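PDB 6MX6: Pre-mRNA-processing-splicing factor 8 from Cryptococcus neoformans var. grubii serotype A, which is a spliceosomal protein represented here by the intein it carries, which probably excises itself by protein splicing. Local coordinates for residues L6-R11 against P151-G156; L12-G17 against E27-L32; L32-T37 against D162-R167; T37-S42 against F157-D162. One frame throughout, in Å; residues are numbered along the deposited sequence.

Contact 1. Residues L6-R11 against P151-G156; sequences LQNGTR and PTKWSG
Leu6 and Ser155 face each other as an antiparallel hydrogen-bonded pair, with both backbone bonds made. Leu6 N donates to Ser155 O at 3.0 Å in a nearly straight bond. Ser155 N returns one to Leu6 O at 2.9 Å. Next come Gln7 and Trp154, a non-hydrogen-bonded pair whose CA atoms lie 4.2 Å apart and whose side chains diverge. Asn8 N then donates to Lys153 O at 2.9 Å. A type II turn from Gln7 to Thr10 leads the chain onward, with Gly9 at positive phi. Gln7 O takes two donors of this turn, Thr10 N and Thr10 OG1. The hydroxyl is on a lone pair in the carbonyl plane, with Thr10 OG1 2.7 Å from Gln7 O.

Two side-chain hydrogen bonds and a water bridge add to these. Gln7 has CG anti to the backbone N (chi1 -173°), and its chain runs on extended. Gln7 NE2 donates to Thr152 OG1 at 3.0 Å, with the acceptor in the amide plane. Asn8 OD1 accepts from Ser155 OG at 2.7 Å, from a position tilted 27° off the plane of its carbonyl. Asn8 ND2 passes Lys153 CB at 3.5 Å. A water accepts weakly from that ND2 and donates to Trp154 O. Ser155 OG also has a weak bond with Arg46 NH1.

Strand 6-7 is an end strand of a four-stranded antiparallel sheet within the chain. Strand 152-159 lies between it and strand 38-49, bonding to the latter through Trp154 with Gly47. Gln7 bonds through its backbone to Val64 of strand 63-65, on which Leu6 also packs.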
loop_
_atom_site.group_PDB
_atom_site.type_symbol
_atom_site.label_atom_id
_atom_site.label_comp_id
_atom_site.label_asym_id
_atom_site.label_seq_id
_atom_site.Cartn_x
_atom_site.Cartn_y
_atom_site.Cartn_z
ATOM N N LEU A 6 -5.528 -5.647 -0.798
ATOM C CA LEU A 6 -6.120 -4.327 -0.593
ATOM C C LEU A 6 -7.638 -4.377 -0.651
ATOM O O LEU A 6 -8.222 -5.192 -1.366
ATOM C CB LEU A 6 -5.626 -3.336 -1.651
ATOM C CG LEU A 6 -4.115 -3.133 -1.710
ATOM C CD1 LEU A 6 -3.792 -2.212 -2.879
ATOM C CD2 LEU A 6 -3.612 -2.535 -0.414
ATOM N N GLN A 7 -8.281 -3.462 0.078
ATOM C CA GLN A 7 -9.732 -3.406 0.051
ATOM C C GLN A 7 -10.226 -3.087 -1.348
ATOM O O GLN A 7 -9.657 -2.239 -2.046
ATOM C CB GLN A 7 -10.263 -2.344 1.014
ATOM C CG GLN A 7 -11.775 -2.372 1.123
ATOM C CD GLN A 7 -12.290 -1.398 2.164
ATOM O OE1 GLN A 7 -12.025 -0.203 2.082
ATOM N NE2 GLN A 7 -13.022 -1.907 3.152
ATOM N N ASN A 8 -11.286 -3.779 -1.763
ATOM C CA ASN A 8 -11.917 -3.458 -3.036
ATOM C C ASN A 8 -12.305 -1.985 -3.085
ATOM O O ASN A 8 -12.805 -1.418 -2.108
ATOM C CB ASN A 8 -13.149 -4.328 -3.260
ATOM C CG ASN A 8 -12.792 -5.740 -3.703
ATOM O OD1 ASN A 8 -11.630 -6.144 -3.662
ATOM N ND2 ASN A 8 -13.797 -6.496 -4.125
ATOM N N GLY A 9 -12.090 -1.377 -4.240
ATOM C CA GLY A 9 -12.323 0.041 -4.414
ATOM C C GLY A 9 -11.086 0.889 -4.265
ATOM O O GLY A 9 -11.158 2.107 -4.483
ATOM N N THR A 10 -9.958 0.290 -3.902
ATOM C CA THR A 10 -8.697 1.015 -3.881
ATOM C C THR A 10 -8.304 1.376 -5.312
ATOM O O THR A 10 -8.315 0.525 -6.204
ATOM C CB THR A 10 -7.605 0.179 -3.216
ATOM O OG1 THR A 10 -7.986 -0.165 -1.869
ATOM C CG2 THR A 10 -6.306 0.955 -3.188
ATOM N N ARG A 11 -7.974 2.650 -5.530
ATOM C CA ARG A 11 -7.688 3.167 -6.866
ATOM C C ARG A 11 -6.185 3.129 -7.121
ATOM O O ARG A 11 -5.410 3.750 -6.385
ATOM C CB ARG A 11 -8.227 4.595 -7.010
ATOM C CG ARG A 11 -9.732 4.707 -6.800
ATOM C CD ARG A 11 -10.146 6.101 -6.331
ATOM N NE ARG A 11 -9.721 7.135 -7.267
ATOM C CZ ARG A 11 -9.881 8.438 -7.066
ATOM N NH1 ARG A 11 -10.460 8.873 -5.954
ATOM N NH2 ARG A 11 -9.458 9.306 -7.976
ATOM N N PRO A 151 -16.188 -7.663 8.200
ATOM C CA PRO A 151 -15.391 -8.070 7.043
ATOM C C PRO A 151 -15.782 -7.316 5.786
ATOM O O PRO A 151 -16.941 -6.942 5.593
ATOM C CB PRO A 151 -15.710 -9.563 6.884
ATOM C CG PRO A 151 -16.497 -9.950 8.086
ATOM C CD PRO A 151 -17.139 -8.710 8.612
ATOM N N THR A 152 -14.800 -7.123 4.908
ATOM C CA THR A 152 -15.052 -6.520 3.610
ATOM C C THR A 152 -14.206 -7.240 2.570
ATOM O O THR A 152 -13.243 -7.941 2.895
ATOM C CB THR A 152 -14.758 -5.005 3.593
ATOM O OG1 THR A 152 -13.377 -4.773 3.879
ATOM C CG2 THR A 152 -15.612 -4.260 4.629
ATOM N N LYS A 153 -14.587 -7.061 1.304
ATOM C CA LYS A 153 -13.925 -7.767 0.221
ATOM C C LYS A 153 -12.599 -7.111 -0.118
ATOM O O LYS A 153 -12.474 -5.881 -0.107
ATOM C CB LYS A 153 -14.813 -7.796 -1.027
ATOM C CG LYS A 153 -16.051 -8.643 -0.854
ATOM C CD LYS A 153 -16.929 -8.605 -2.111
ATOM C CE LYS A 153 -18.149 -9.496 -1.940
ATOM N NZ LYS A 153 -18.831 -9.773 -3.234
ATOM N N TRP A 154 -11.617 -7.942 -0.433
ATOM C CA TRP A 154 -10.292 -7.501 -0.817
ATOM C C TRP A 154 -9.841 -8.265 -2.055
ATOM O O TRP A 154 -10.332 -9.365 -2.353
ATOM C CB TRP A 154 -9.269 -7.715 0.315
ATOM C CG TRP A 154 -9.165 -9.141 0.806
ATOM C CD1 TRP A 154 -9.802 -9.676 1.884
ATOM C CD2 TRP A 154 -8.379 -10.206 0.240
ATOM N NE1 TRP A 154 -9.454 -11.000 2.037
ATOM C CE2 TRP A 154 -8.582 -11.347 1.041
ATOM C CE3 TRP A 154 -7.525 -10.304 -0.862
ATOM C CZ2 TRP A 154 -7.966 -12.574 0.770
ATOM C CZ3 TRP A 154 -6.909 -11.518 -1.124
ATOM C CH2 TRP A 154 -7.134 -12.635 -0.313
ATOM N N SER A 155 -8.858 -7.676 -2.735
ATOM C CA SER A 155 -8.230 -8.257 -3.912
ATOM C C SER A 155 -6.725 -8.085 -3.791
ATOM O O SER A 155 -6.238 -7.061 -3.295
ATOM C CB SER A 155 -8.749 -7.609 -5.200
ATOM O OG SER A 155 -10.160 -7.722 -5.298
ATOM N N GLY A 156 -5.993 -9.108 -4.231
ATOM C CA GLY A 156 -4.548 -9.082 -4.183
ATOM C C GLY A 156 -3.963 -9.640 -5.468
ATOM O O GLY A 156 -4.655 -10.266 -6.270
HETATM O O HOH W 1 -13.113 -9.574 -3.291
#

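Contact 2. Residues L12-G17 against E27-L32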
loop_
_atom_site.group_PDB
_atom_site.type_symbol
_atom_site.label_atom_id
_atom_site.label_comp_id
_atom_site.label_asym_id
_atom_site.label_seq_id
_atom_site.Cartn_x
_atom_site.Cartn_y
_atom_site.Cartn_z
ATOM N N LEU A 12 -5.777 2.411 -8.165
ATOM C CA LEU A 12 -4.390 2.268 -8.569
ATOM C C LEU A 12 -4.171 2.937 -9.917
ATOM O O LEU A 12 -5.122 3.309 -10.610
ATOM C CB LEU A 12 -4.009 0.787 -8.649
ATOM C CG LEU A 12 -4.448 -0.036 -7.437
ATOM C CD1 LEU A 12 -4.154 -1.512 -7.635
ATOM C CD2 LEU A 12 -3.755 0.489 -6.182
ATOM N N LEU A 13 -2.900 3.054 -10.303
ATOM C CA LEU A 13 -2.509 3.675 -11.569
ATOM C C LEU A 13 -2.046 2.604 -12.549
ATOM O O LEU A 13 -1.146 1.817 -12.235
ATOM C CB LEU A 13 -1.396 4.704 -11.355
ATOM C CG LEU A 13 -1.801 5.968 -10.598
ATOM C CD1 LEU A 13 -0.615 6.891 -10.399
ATOM C CD2 LEU A 13 -2.929 6.679 -11.315
ATOM N N ARG A 14 -2.661 2.577 -13.730
ATOM C CA ARG A 14 -2.122 1.788 -14.828
ATOM C C ARG A 14 -0.808 2.392 -15.316
ATOM O O ARG A 14 -0.486 3.552 -15.045
ATOM C CB ARG A 14 -3.110 1.728 -15.992
ATOM C CG ARG A 14 -4.373 0.929 -15.740
ATOM C CD ARG A 14 -5.160 0.772 -17.034
ATOM N NE ARG A 14 -6.443 0.111 -16.827
ATOM C CZ ARG A 14 -6.595 -1.204 -16.725
ATOM N NH1 ARG A 14 -5.541 -2.007 -16.804
ATOM N NH2 ARG A 14 -7.801 -1.717 -16.539
ATOM N N ALA A 15 -0.052 1.593 -16.074
ATOM C CA ALA A 15 1.228 2.070 -16.589
ATOM C C ALA A 15 1.076 3.303 -17.472
ATOM O O ALA A 15 2.034 4.069 -17.615
ATOM C CB ALA A 15 1.938 0.960 -17.369
ATOM N N ASP A 16 -0.100 3.518 -18.056
ATOM C CA ASP A 16 -0.332 4.671 -18.917
ATOM C C ASP A 16 -0.849 5.883 -18.154
ATOM O O ASP A 16 -1.097 6.927 -18.769
ATOM C CB ASP A 16 -1.306 4.308 -20.047
ATOM C CG ASP A 16 -2.723 4.053 -19.555
ATOM O OD1 ASP A 16 -2.928 3.920 -18.330
ATOM O OD2 ASP A 16 -3.641 3.982 -20.399
ATOM N N GLY A 17 -1.025 5.773 -16.838
ATOM C CA GLY A 17 -1.450 6.884 -16.019
ATOM C C GLY A 17 -2.931 6.936 -15.717
ATOM O O GLY A 17 -3.332 7.719 -14.850
ATOM N N GLU A 27 -4.881 -10.548 -14.932
ATOM C CA GLU A 27 -3.577 -11.157 -15.176
ATOM C C GLU A 27 -2.867 -10.491 -16.352
ATOM O O GLU A 27 -3.470 -10.241 -17.399
ATOM C CB GLU A 27 -3.737 -12.657 -15.435
ATOM C CG GLU A 27 -2.444 -13.376 -15.794
ATOM C CD GLU A 27 -1.685 -13.897 -14.581
ATOM O OE1 GLU A 27 -2.284 -13.999 -13.487
ATOM O OE2 GLU A 27 -0.483 -14.210 -14.722
ATOM N N GLY A 28 -1.578 -10.203 -16.169
ATOM C CA GLY A 28 -0.784 -9.521 -17.174
ATOM C C GLY A 28 -0.935 -8.012 -17.225
ATOM O O GLY A 28 -0.196 -7.364 -17.979
ATOM N N ASP A 29 -1.856 -7.427 -16.456
ATOM C CA ASP A 29 -2.102 -5.989 -16.536
ATOM C C ASP A 29 -0.852 -5.195 -16.167
ATOM O O ASP A 29 -0.049 -5.599 -15.325
ATOM C CB ASP A 29 -3.265 -5.585 -15.621
ATOM C CG ASP A 29 -4.582 -5.480 -16.367
ATOM O OD1 ASP A 29 -4.561 -5.628 -17.607
ATOM O OD2 ASP A 29 -5.636 -5.250 -15.723
ATOM N N GLN A 30 -0.693 -4.044 -16.814
ATOM C CA GLN A 30 0.459 -3.182 -16.600
ATOM C C GLN A 30 0.078 -2.066 -15.631
ATOM O O GLN A 30 -0.875 -1.321 -15.880
ATOM C CB GLN A 30 0.955 -2.609 -17.928
ATOM C CG GLN A 30 1.423 -3.680 -18.922
ATOM C CD GLN A 30 2.607 -4.478 -18.405
ATOM O OE1 GLN A 30 3.737 -3.992 -18.397
ATOM N NE2 GLN A 30 2.351 -5.711 -17.965
ATOM N N LEU A 31 0.814 -1.971 -14.530
ATOM C CA LEU A 31 0.671 -0.946 -13.506
ATOM C C LEU A 31 1.886 -0.029 -13.509
ATOM O O LEU A 31 2.929 -0.333 -14.092
ATOM C CB LEU A 31 0.522 -1.579 -12.120
ATOM C CG LEU A 31 -0.630 -2.561 -11.966
ATOM C CD1 LEU A 31 -0.596 -3.126 -10.558
ATOM C CD2 LEU A 31 -1.945 -1.862 -12.249
ATOM N N LEU A 32 1.757 1.086 -12.802
ATOM C CA LEU A 32 2.809 2.089 -12.764
ATOM C C LEU A 32 3.695 1.872 -11.540
ATOM O O LEU A 32 3.201 1.824 -10.407
ATOM C CB LEU A 32 2.191 3.482 -12.761
ATOM C CG LEU A 32 3.175 4.641 -12.883
ATOM C CD1 LEU A 32 4.141 4.394 -14.031
ATOM C CD2 LEU A 32 2.398 5.925 -13.078
#
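Arg14 and Leu31 form a single backbone bridge, their CA atoms 4.1 Å apart. It joins the end of hairpin strand 11-13, and the turn after it, to strand 30-32 at the edge of the four-stranded sheet. A hydrogen bond lies on each side of the bridge. Leu32 N donates to Leu13 O at 3.0 Å. Ala15 N donates to Gln30 O at 3.0 Å, but from above the carbonyl plane, 53° out of it. CA-H groups of Leu31 and Arg14 also approach Leu13 O and Gln30 O. From the bridge residue Arg14 the segment bends in a type I turn to Gly17, with Gly17 N bonded to Arg14 O.

Leu13 and Leu32 lie side by side and point the same way. Leu13 CB is 4.0 Å from Leu32 CB. Leu13 CD1 is 4.1 Å from Leu32 CD2. Ala15 CB rests on Gln30 CB at 3.7 Å. Farther out, Arg14 is extended from CG to NE, and Arg14 NH1 comes within 3.4 Å of Asp29 OD2. The hydrogen bond within this salt bridge is weak. OD2 meets the guanidinium edge, while the carboxylate plane stands 88° to it. Gln30 is bent at chi2 (-62°), and its NE2 donates to Gly28 O and to Thr40 OG1.

Asp29 OD2 has a stronger partner in Gln26 N, so the arginine probably adds a modest electrostatic term. The join rests mainly on two backbone bonds and leucine packing.

Contact 3. Residues L32-T37 against D162-R167; sequences LGPDGT and DSLYLR
Asp162 meets Pro34 tip to tip, with Asp162 OD2 3.8 Å from Pro34 CG. Asp162 OD1 accepts from Leu164 N at 3.1 Å, from above the carboxylate plane. This is an Asx turn. The same carboxylate forms a salt bridge with Arg39.

Leu164 comes next and crosses Pro34 at about a right angle. Leu164 CB touches the proline ring at Pro34 CD, 3.8 Å away, and at CG. Leu164 O also lies against Pro34 CD.

At Tyr165 the contact is made mainly by the backbone, with CB beside it. The CA-H approaches Leu32 O, with a distance of 3.3 Å from Tyr165 CA to Leu32 O. The phenol ring leads away from the loop and packs on Leu12.

Leu166 points back toward the loop and covers it with both methyls. Leu166 CD1 lies 4.1 Å from Leu32 CG and 3.7 Å from Gly33 O. Leu166 CD2 reaches Pro34 CA at 4.0 Å. The loop itself is shaped by a type I turn from Gly33 to Gly36, and Gly33 N bonds to Thr37 O. A second Asx turn lies in it. Asp35 OD1 takes Thr37 N and Thr37 OG1 from the same face of its plane, the hydroxyl OG1 of Thr37 being 2.8 Å from Asp35 OD1.

The loop joins strand 30-32 to strand 38-49. Strand 164-166 pairs with strand 172-174, where Tyr165 bonds to Leu173. Its Leu166 also bonds through the backbone to Leu13 of strand 11-13, and its side chain touches Val172.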
loop_
_atom_site.group_PDB
_atom_site.type_symbol
_atom_site.label_atom_id
_atom_site.label_comp_id
_atom_site.label_asym_id
_atom_site.label_seq_id
_atom_site.Cartn_x
_atom_site.Cartn_y
_atom_site.Cartn_z
ATOM N N LEU A 32 1.757 1.086 -12.802
ATOM C CA LEU A 32 2.809 2.089 -12.764
ATOM C C LEU A 32 3.695 1.872 -11.540
ATOM O O LEU A 32 3.201 1.824 -10.407
ATOM C CB LEU A 32 2.191 3.482 -12.761
ATOM C CG LEU A 32 3.175 4.641 -12.883
ATOM C CD1 LEU A 32 4.141 4.394 -14.031
ATOM C CD2 LEU A 32 2.398 5.925 -13.078
ATOM N N GLY A 33 5.004 1.745 -11.773
ATOM C CA GLY A 33 5.982 1.653 -10.711
ATOM C C GLY A 33 6.392 3.016 -10.192
ATOM O O GLY A 33 6.133 4.062 -10.799
ATOM N N PRO A 34 7.059 3.014 -9.036
ATOM C CA PRO A 34 7.438 4.295 -8.411
ATOM C C PRO A 34 8.468 5.081 -9.204
ATOM O O PRO A 34 8.491 6.315 -9.106
ATOM C CB PRO A 34 7.982 3.865 -7.042
ATOM C CG PRO A 34 8.408 2.443 -7.234
ATOM C CD PRO A 34 7.437 1.856 -8.212
ATOM N N ASP A 35 9.323 4.410 -9.980
ATOM C CA ASP A 35 10.291 5.078 -10.846
ATOM C C ASP A 35 9.705 5.499 -12.187
ATOM O O ASP A 35 10.422 6.099 -12.995
ATOM C CB ASP A 35 11.498 4.163 -11.082
ATOM C CG ASP A 35 11.104 2.808 -11.653
ATOM O OD1 ASP A 35 9.905 2.595 -11.944
ATOM O OD2 ASP A 35 11.997 1.952 -11.822
ATOM N N GLY A 36 8.439 5.186 -12.457
ATOM C CA GLY A 36 7.801 5.537 -13.708
ATOM C C GLY A 36 7.715 4.420 -14.733
ATOM O O GLY A 36 7.019 4.586 -15.741
ATOM N N THR A 37 8.384 3.290 -14.510
ATOM C CA THR A 37 8.355 2.199 -15.474
ATOM C C THR A 37 7.200 1.239 -15.178
ATOM O O THR A 37 6.471 1.374 -14.193
ATOM C CB THR A 37 9.689 1.453 -15.483
ATOM O OG1 THR A 37 9.947 0.903 -14.184
ATOM C CG2 THR A 37 10.818 2.394 -15.868
ATOM N N ASP A 162 10.531 -4.717 -8.527
ATOM C CA ASP A 162 10.726 -4.454 -7.103
ATOM C C ASP A 162 9.478 -4.707 -6.263
ATOM O O ASP A 162 9.519 -4.475 -5.050
ATOM C CB ASP A 162 11.192 -3.011 -6.888
ATOM C CG ASP A 162 10.226 -1.986 -7.462
ATOM O OD1 ASP A 162 9.184 -2.380 -8.030
ATOM O OD2 ASP A 162 10.515 -0.774 -7.357
ATOM N N SER A 163 8.383 -5.158 -6.882
ATOM C CA SER A 163 7.110 -5.446 -6.226
ATOM C C SER A 163 6.395 -4.187 -5.738
ATOM O O SER A 163 5.512 -4.270 -4.881
ATOM C CB SER A 163 7.283 -6.434 -5.063
ATOM O OG SER A 163 7.700 -7.710 -5.523
ATOM N N LEU A 164 6.743 -3.021 -6.279
ATOM C CA LEU A 164 6.140 -1.754 -5.893
ATOM C C LEU A 164 5.286 -1.196 -7.029
ATOM O O LEU A 164 5.624 -1.341 -8.207
ATOM C CB LEU A 164 7.217 -0.742 -5.506
ATOM C CG LEU A 164 8.217 -1.194 -4.446
ATOM C CD1 LEU A 164 9.180 -0.070 -4.128
ATOM C CD2 LEU A 164 7.492 -1.659 -3.189
ATOM N N TYR A 165 4.180 -0.556 -6.664
ATOM C CA TYR A 165 3.272 0.057 -7.625
ATOM C C TYR A 165 2.612 1.244 -6.938
ATOM O O TYR A 165 2.811 1.479 -5.744
ATOM C CB TYR A 165 2.235 -0.945 -8.151
ATOM C CG TYR A 165 1.380 -1.562 -7.060
ATOM C CD1 TYR A 165 1.891 -2.538 -6.215
ATOM C CD2 TYR A 165 0.062 -1.160 -6.877
ATOM C CE1 TYR A 165 1.119 -3.087 -5.215
ATOM C CE2 TYR A 165 -0.719 -1.712 -5.886
ATOM C CZ TYR A 165 -0.189 -2.668 -5.056
ATOM O OH TYR A 165 -0.966 -3.216 -4.061
ATOM N N LEU A 166 1.826 2.001 -7.696
ATOM C CA LEU A 166 1.334 3.288 -7.223
ATOM C C LEU A 166 -0.175 3.294 -7.043
ATOM O O LEU A 166 -0.919 2.853 -7.930
ATOM C CB LEU A 166 1.735 4.405 -8.185
ATOM C CG LEU A 166 3.228 4.732 -8.221
ATOM C CD1 LEU A 166 3.464 5.978 -9.065
ATOM C CD2 LEU A 166 3.807 4.891 -6.819
ATOM N N ARG A 167 -0.619 3.824 -5.903
ATOM C CA ARG A 167 -1.992 4.279 -5.747
ATOM C C ARG A 167 -2.212 5.524 -6.605
ATOM O O ARG A 167 -1.265 6.168 -7.058
ATOM C CB ARG A 167 -2.288 4.585 -4.271
ATOM C CG ARG A 167 -3.765 4.492 -3.868
ATOM C CD ARG A 167 -3.950 4.518 -2.348
ATOM N NE ARG A 167 -3.735 5.853 -1.784
ATOM C CZ ARG A 167 -4.059 6.195 -0.542
ATOM N NH1 ARG A 167 -4.595 5.296 0.274
ATOM N NH2 ARG A 167 -3.833 7.431 -0.104
#

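Contact 4. Residues T37-S42 against F157-D162; sequences TSRTAS and FVVDKD
Arg39 and Asp162 form a salt bridge. Arg39 NE donates to Asp162 OD1 at 2.7 Å, on the syn side. Arg39 NH2 adds weak bonds to both carboxylate oxygens, and the two planes are 56° apart. Lys161 CB lies over one face of the guanidinium. A bend at chi2 (-74°) puts Arg39 CD beside Val159 CG1, which also packs against Arg39 CB at 3.6 Å.

The other amino group of the guanidinium is held too. Arg39 NH1 donates in the guanidinium plane to Thr37 OG1 and Ser38 O, each at 3.0 Å. Lys161 NZ also donates to Ser38 O, at 3.1 Å, from the opposite face of that carbonyl. This shared acceptor probably eases the approach of two like charges.

Farther out, Asp35 OD1 accepts from Thr37 OG1, and Leu164 N holds Asp162 OD1. Asp160 OD1 accepts from Thr40 N at 2.6 Å, from above the carboxylate plane. Asp160 N returns a bond to Thr40 O, and Gln30 NE2 meets Thr40 OG1. Ser42 and Val158 exchange two backbone bonds as an antiparallel hydrogen-bonded pair. Ala41 CB sits 4.0 Å above the Phe157 ring plane, toward its rim. Ser42 OG is tight against Val158 CG2 at 3.2 Å.

Strands 38-49 and 152-159 run antiparallel as the central neighbours of a four-stranded sheet, an arrangement consistent with the all-beta Hint fold of inteins.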
loop_
_atom_site.group_PDB
_atom_site.type_symbol
_atom_site.label_atom_id
_atom_site.label_comp_id
_atom_site.label_asym_id
_atom_site.label_seq_id
_atom_site.Cartn_x
_atom_site.Cartn_y
_atom_site.Cartn_z
ATOM N N THR A 37 8.384 3.290 -14.510
ATOM C CA THR A 37 8.355 2.199 -15.474
ATOM C C THR A 37 7.200 1.239 -15.178
ATOM O O THR A 37 6.471 1.374 -14.193
ATOM C CB THR A 37 9.689 1.453 -15.483
ATOM O OG1 THR A 37 9.947 0.903 -14.184
ATOM C CG2 THR A 37 10.818 2.394 -15.868
ATOM N N SER A 38 7.043 0.246 -16.045
ATOM C CA SER A 38 5.923 -0.678 -15.980
ATOM C C SER A 38 6.126 -1.741 -14.907
ATOM O O SER A 38 7.244 -2.050 -14.488
ATOM C CB SER A 38 5.712 -1.359 -17.331
ATOM O OG SER A 38 4.860 -0.585 -18.146
ATOM N N ARG A 39 5.003 -2.303 -14.464
ATOM C CA ARG A 39 4.968 -3.436 -13.554
ATOM C C ARG A 39 3.888 -4.381 -14.046
ATOM O O ARG A 39 2.804 -3.940 -14.422
ATOM C CB ARG A 39 4.659 -3.008 -12.108
ATOM C CG ARG A 39 5.676 -2.087 -11.476
ATOM C CD ARG A 39 6.946 -2.830 -11.109
ATOM N NE ARG A 39 7.838 -1.993 -10.315
ATOM C CZ ARG A 39 8.550 -0.984 -10.805
ATOM N NH1 ARG A 39 8.479 -0.683 -12.095
ATOM N NH2 ARG A 39 9.330 -0.272 -10.002
ATOM N N THR A 40 4.180 -5.672 -14.072
ATOM C CA THR A 40 3.205 -6.661 -14.508
ATOM C C THR A 40 2.564 -7.302 -13.284
ATOM O O THR A 40 3.266 -7.704 -12.351
ATOM C CB THR A 40 3.854 -7.730 -15.390
ATOM O OG1 THR A 40 4.332 -7.121 -16.594
ATOM C CG2 THR A 40 2.838 -8.795 -15.756
ATOM N N ALA A 41 1.239 -7.379 -13.287
ATOM C CA ALA A 41 0.487 -8.017 -12.217
ATOM C C ALA A 41 0.144 -9.450 -12.598
ATOM O O ALA A 41 -0.134 -9.757 -13.761
ATOM C CB ALA A 41 -0.795 -7.238 -11.913
ATOM N N SER A 42 0.162 -10.333 -11.601
ATOM C CA SER A 42 -0.226 -11.719 -11.819
ATOM C C SER A 42 -0.803 -12.288 -10.532
ATOM O O SER A 42 -0.767 -11.654 -9.476
ATOM C CB SER A 42 0.956 -12.570 -12.303
ATOM O OG SER A 42 2.033 -12.542 -11.387
ATOM N N PHE A 157 -2.675 -9.382 -5.653
ATOM C CA PHE A 157 -1.923 -9.897 -6.789
ATOM C C PHE A 157 -0.449 -9.696 -6.481
ATOM O O PHE A 157 -0.082 -8.987 -5.541
ATOM C CB PHE A 157 -2.318 -9.223 -8.114
ATOM C CG PHE A 157 -2.417 -7.719 -8.041
ATOM C CD1 PHE A 157 -1.284 -6.940 -7.883
ATOM C CD2 PHE A 157 -3.646 -7.087 -8.159
ATOM C CE1 PHE A 157 -1.374 -5.555 -7.830
ATOM C CE2 PHE A 157 -3.746 -5.702 -8.098
ATOM C CZ PHE A 157 -2.607 -4.940 -7.935
ATOM N N VAL A 158 0.393 -10.339 -7.268
ATOM C CA VAL A 158 1.825 -10.096 -7.186
ATOM C C VAL A 158 2.204 -9.174 -8.331
ATOM O O VAL A 158 1.525 -9.099 -9.362
ATOM C CB VAL A 158 2.668 -11.389 -7.216
ATOM C CG1 VAL A 158 2.704 -12.030 -5.835
ATOM C CG2 VAL A 158 2.132 -12.345 -8.238
ATOM N N VAL A 159 3.290 -8.449 -8.126
ATOM C CA VAL A 159 3.825 -7.511 -9.095
ATOM C C VAL A 159 5.299 -7.844 -9.272
ATOM O O VAL A 159 5.986 -8.166 -8.300
ATOM C CB VAL A 159 3.617 -6.054 -8.619
ATOM C CG1 VAL A 159 4.622 -5.116 -9.247
ATOM C CG2 VAL A 159 2.198 -5.598 -8.914
ATOM N N ASP A 160 5.779 -7.790 -10.513
ATOM C CA ASP A 160 7.158 -8.154 -10.813
ATOM C C ASP A 160 8.101 -7.023 -10.403
ATOM O O ASP A 160 7.705 -6.053 -9.748
ATOM C CB ASP A 160 7.300 -8.509 -12.293
ATOM C CG ASP A 160 7.125 -7.305 -13.208
ATOM O OD1 ASP A 160 6.337 -6.394 -12.870
ATOM O OD2 ASP A 160 7.774 -7.275 -14.276
ATOM N N LYS A 161 9.371 -7.151 -10.789
ATOM C CA LYS A 161 10.425 -6.152 -10.545
ATOM C C LYS A 161 10.538 -5.953 -9.035
ATOM O O LYS A 161 10.639 -6.952 -8.304
ATOM C CB LYS A 161 10.141 -4.893 -11.359
ATOM C CG LYS A 161 10.218 -5.086 -12.871
ATOM C CD LYS A 161 10.053 -3.763 -13.606
ATOM C CE LYS A 161 10.221 -3.933 -15.109
ATOM N NZ LYS A 161 9.922 -2.673 -15.846
ATOM N N ASP A 162 10.531 -4.717 -8.527
ATOM C CA ASP A 162 10.726 -4.454 -7.103
ATOM C C ASP A 162 9.478 -4.707 -6.263
ATOM O O ASP A 162 9.519 -4.475 -5.050
ATOM C CB ASP A 162 11.192 -3.011 -6.888
ATOM C CG ASP A 162 10.226 -1.986 -7.462
ATOM O OD1 ASP A 162 9.184 -2.380 -8.030
ATOM O OD2 ASP A 162 10.515 -0.774 -7.357
#

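Contacts 2, 3 and 4 cluster on one side of the chain's centre, their centres about 8 to 9 Å apart. Contact 1 lies farther off, with centres about 17 to 19 Å from the others. Contacts 1 and 4 use successive parts of strand 152-159. Contacts 2 and 3 share Leu32, while 3 and 4 share Thr37 and Asp162. Leu31 N lies 2.8 Å from Arg39 O, tying contact 2 to contact 4. Leu6 CD1 comes 3.2 Å from Tyr165 OH, linking contacts 1 and 3. Cys5, the first modelled residue, touches Trp154; Asn175, the last, bonds to Val159 O. Strand 152-159 thus passes both chain ends, which in inteins adjoin the splice junctions.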